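Local coordinates for protein LysR family transcriptional regulator (Vibrio vulnificus, PDB 5B7H) that is OxyR2, a LysR-family regulator that probably controls transcription in response to hydrogen peroxide, here represented by its regulatory domain without the DNA-binding domain, at residues A[25-33]-A[165-173]. The protein carries 1 engineered substitution. Sequence-based numbering, arbitrary orientation.
Sequences TIAPFLLCD and IPQMAIDHG. With SO4 (sulfate ion), chain C.
The Phe29 ring is sandwiched: Ala169 lies over the centre of one face, its CA 3.8 Å from the ring centroid, a CH-pi contact, while Pro28 CB covers the opposite face from within the same segment. Thr25 O sits at the edge of that ring, in its plane. The His172 ring has Phe29 O over one face, offset toward the rim, and Asp33 and Met168 O at its edge. Phe29 CG stands anti to the carbonyl carbon, which aims the ring at the helix of 167-171; Ala169 CB reaches Phe29 CZ at 3.7 Å. Met168 crosses Phe29 at about a right angle. Its chain, bent at chi3, carries SD to 3.9 Å from Ile26 CG2, with Phe29 CB and Leu30 CB close by.

At the more open end, His172 NE2 donates to Asp33 OD1 at 2.7 Å. The acceptor lies in the imidazole plane, but the donor meets OD1 on the syn side, 34° out of the carboxylate plane, and the N-H...O angle is 149°. Thr25 binds a sulfate, probably from the crystallisation liquor: its N and OG1 both bond O3, OG1 at 2.7 Å. His123, Ser124 and Leu125 also bond the anion, and Arg192 bonds Thr25 OG1.

The contact joins the start of helix 27-41 to the short helix 167-171 that follows strand 163-166 in this periplasmic-binding-protein-like domain; the axes of 27-33 and 167-171 approach to 8.8 Å at 67°. Ala27 O accepts a hydrogen bond from Gln154 NE2 of the second subunit, placing the contact beside the dimer interface. Chemically, a buried apolar centre built on Phe29 and Met168 is closed by a single polar link, whose carboxylate would tend to favour a protonated His172.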
loop_
_atom_site.group_PDB
_atom_site.type_symbol
_atom_site.label_atom_id
_atom_site.label_comp_id
_atom_site.label_asym_id
_atom_site.label_seq_id
_atom_site.Cartn_x
_atom_site.Cartn_y
_atom_site.Cartn_z
ATOM N N THR A 25 -1.991 6.754 3.003
ATOM C CA THR A 25 -0.961 7.580 2.343
ATOM C C THR A 25 0.100 8.079 3.313
ATOM O O THR A 25 0.931 8.926 2.931
ATOM C CB THR A 25 -1.585 8.758 1.579
ATOM O OG1 THR A 25 -2.285 9.641 2.470
ATOM C CG2 THR A 25 -2.537 8.236 0.492
ATOM N N ILE A 26 0.085 7.615 4.571
ATOM C CA ILE A 26 1.164 7.869 5.515
ATOM C C ILE A 26 1.825 6.567 5.939
ATOM O O ILE A 26 3.058 6.472 5.965
ATOM C CB ILE A 26 0.663 8.645 6.763
ATOM C CG1 ILE A 26 0.106 10.024 6.375
ATOM C CG2 ILE A 26 1.809 8.767 7.781
ATOM C CD1 ILE A 26 -0.497 10.752 7.592
ATOM N N ALA A 27 1.018 5.542 6.236
ATOM C CA ALA A 27 1.517 4.328 6.899
ATOM C C ALA A 27 2.713 3.670 6.217
ATOM O O ALA A 27 3.678 3.334 6.932
ATOM C CB ALA A 27 0.377 3.321 7.085
ATOM N N PRO A 28 2.729 3.472 4.892
ATOM C CA PRO A 28 3.858 2.751 4.273
ATOM C C PRO A 28 5.157 3.521 4.372
ATOM O O PRO A 28 6.199 2.929 4.108
ATOM C CB PRO A 28 3.450 2.622 2.803
ATOM C CG PRO A 28 1.983 2.884 2.766
ATOM C CD PRO A 28 1.713 3.862 3.897
ATOM N N PHE A 29 5.110 4.833 4.631
ATOM C CA PHE A 29 6.298 5.676 4.532
ATOM C C PHE A 29 6.781 6.010 5.940
ATOM O O PHE A 29 7.769 5.433 6.416
ATOM C CB PHE A 29 5.921 6.902 3.694
ATOM C CG PHE A 29 5.092 6.541 2.444
ATOM C CD1 PHE A 29 5.618 5.688 1.459
ATOM C CD2 PHE A 29 3.800 7.009 2.307
ATOM C CE1 PHE A 29 4.873 5.344 0.330
ATOM C CE2 PHE A 29 3.044 6.673 1.194
ATOM C CZ PHE A 29 3.579 5.826 0.201
ATOM N N LEU A 30 6.038 6.832 6.671
ATOM C CA LEU A 30 6.505 7.340 7.952
ATOM C C LEU A 30 6.687 6.250 8.994
ATOM O O LEU A 30 7.579 6.356 9.853
ATOM C CB LEU A 30 5.490 8.372 8.450
ATOM C CG LEU A 30 5.643 8.942 9.846
ATOM C CD1 LEU A 30 6.913 9.790 9.933
ATOM C CD2 LEU A 30 4.395 9.818 10.183
ATOM N N LEU A 31 5.836 5.205 8.989
ATOM C CA LEU A 31 5.933 4.224 10.073
ATOM C C LEU A 31 7.190 3.384 10.005
ATOM O O LEU A 31 7.650 2.918 11.054
ATOM C CB LEU A 31 4.690 3.323 10.109
ATOM C CG LEU A 31 3.392 4.080 10.416
ATOM C CD1 LEU A 31 2.248 3.022 10.443
ATOM C CD2 LEU A 31 3.449 4.839 11.749
ATOM N N CYS A 32 7.777 3.220 8.823
ATOM C CA CYS A 32 9.045 2.513 8.737
ATOM C C CYS A 32 10.080 3.251 9.572
ATOM O O CYS A 32 10.817 2.646 10.369
ATOM C CB CYS A 32 9.522 2.485 7.276
ATOM S SG CYS A 32 8.517 1.485 6.147
ATOM N N ASP A 33 10.119 4.588 9.408
ATOM C CA ASP A 33 11.100 5.408 10.126
ATOM C C ASP A 33 10.792 5.415 11.619
ATOM O O ASP A 33 11.709 5.336 12.457
ATOM C CB ASP A 33 11.044 6.864 9.619
ATOM C CG ASP A 33 11.358 7.019 8.128
ATOM O OD1 ASP A 33 10.701 7.908 7.507
ATOM O OD2 ASP A 33 12.248 6.299 7.608
ATOM N N ILE A 165 1.341 14.076 -5.122
ATOM C CA ILE A 165 2.005 13.049 -4.306
ATOM C C ILE A 165 2.624 13.687 -3.066
ATOM O O ILE A 165 3.288 14.725 -3.184
ATOM C CB ILE A 165 3.132 12.346 -5.100
ATOM C CG1 ILE A 165 2.544 11.654 -6.335
ATOM C CG2 ILE A 165 3.791 11.269 -4.248
ATOM C CD1 ILE A 165 1.434 10.661 -5.955
ATOM N N PRO A 166 2.497 13.090 -1.888
ATOM C CA PRO A 166 3.175 13.649 -0.717
ATOM C C PRO A 166 4.669 13.348 -0.736
ATOM O O PRO A 166 5.130 12.291 -1.195
ATOM C CB PRO A 166 2.482 12.921 0.452
ATOM C CG PRO A 166 2.048 11.608 -0.105
ATOM C CD PRO A 166 1.736 11.859 -1.592
ATOM N N GLN A 167 5.411 14.313 -0.199
ATOM C CA GLN A 167 6.855 14.232 -0.148
ATOM C C GLN A 167 7.322 12.980 0.551
ATOM O O GLN A 167 8.297 12.357 0.107
ATOM C CB GLN A 167 7.453 15.466 0.518
ATOM C CG GLN A 167 8.990 15.508 0.346
ATOM C CD GLN A 167 9.410 15.651 -1.109
ATOM O OE1 GLN A 167 8.845 16.472 -1.839
ATOM N NE2 GLN A 167 10.409 14.883 -1.524
ATOM N N MET A 168 6.620 12.553 1.622
ATOM C CA MET A 168 7.139 11.371 2.302
ATOM C C MET A 168 7.126 10.135 1.410
ATOM O O MET A 168 7.941 9.221 1.595
ATOM C CB MET A 168 6.420 11.119 3.632
ATOM C CG MET A 168 4.927 10.860 3.462
ATOM S SD MET A 168 4.131 10.306 5.024
ATOM C CE MET A 168 4.317 11.795 6.029
ATOM N N ALA A 169 6.198 10.067 0.452
ATOM C CA ALA A 169 6.209 8.929 -0.475
ATOM C C ALA A 169 7.422 8.982 -1.393
ATOM O O ALA A 169 8.058 7.932 -1.660
ATOM C CB ALA A 169 4.898 8.896 -1.271
ATOM N N ILE A 170 7.736 10.178 -1.905
ATOM C CA ILE A 170 8.918 10.337 -2.743
ATOM C C ILE A 170 10.167 9.958 -1.971
ATOM O O ILE A 170 11.048 9.234 -2.488
ATOM C CB ILE A 170 9.008 11.783 -3.248
ATOM C CG1 ILE A 170 7.769 12.107 -4.076
ATOM C CG2 ILE A 170 10.252 11.931 -4.087
ATOM C CD1 ILE A 170 7.718 13.584 -4.481
ATOM N N ASP A 171 10.254 10.426 -0.717
ATOM C CA ASP A 171 11.461 10.169 0.082
ATOM C C ASP A 171 11.640 8.688 0.413
ATOM O O ASP A 171 12.769 8.268 0.711
ATOM C CB ASP A 171 11.350 10.954 1.376
ATOM C CG ASP A 171 11.482 12.470 1.155
ATOM O OD1 ASP A 171 11.201 13.249 2.103
ATOM O OD2 ASP A 171 11.864 12.912 0.044
ATOM N N HIS A 172 10.583 7.894 0.287
ATOM C CA HIS A 172 10.561 6.457 0.545
ATOM C C HIS A 172 10.559 5.619 -0.719
ATOM O O HIS A 172 10.283 4.405 -0.668
ATOM C CB HIS A 172 9.399 6.127 1.488
ATOM C CG HIS A 172 9.762 6.332 2.923
ATOM N ND1 HIS A 172 10.387 5.355 3.673
ATOM C CD2 HIS A 172 9.652 7.419 3.729
ATOM C CE1 HIS A 172 10.648 5.835 4.880
ATOM N NE2 HIS A 172 10.202 7.076 4.946
ATOM N N GLY A 173 10.881 6.226 -1.841
ATOM C CA GLY A 173 11.141 5.487 -3.062
ATOM C C GLY A 173 9.938 5.113 -3.912
ATOM O O GLY A 173 10.068 4.238 -4.774
HETATM S S SO4 C . -5.691 8.479 2.522
HETATM O O1 SO4 C . -6.657 9.076 3.541
HETATM O O2 SO4 C . -5.624 9.455 1.405
HETATM O O3 SO4 C . -4.428 8.257 3.202
HETATM O O4 SO4 C . -6.229 7.215 2.068
#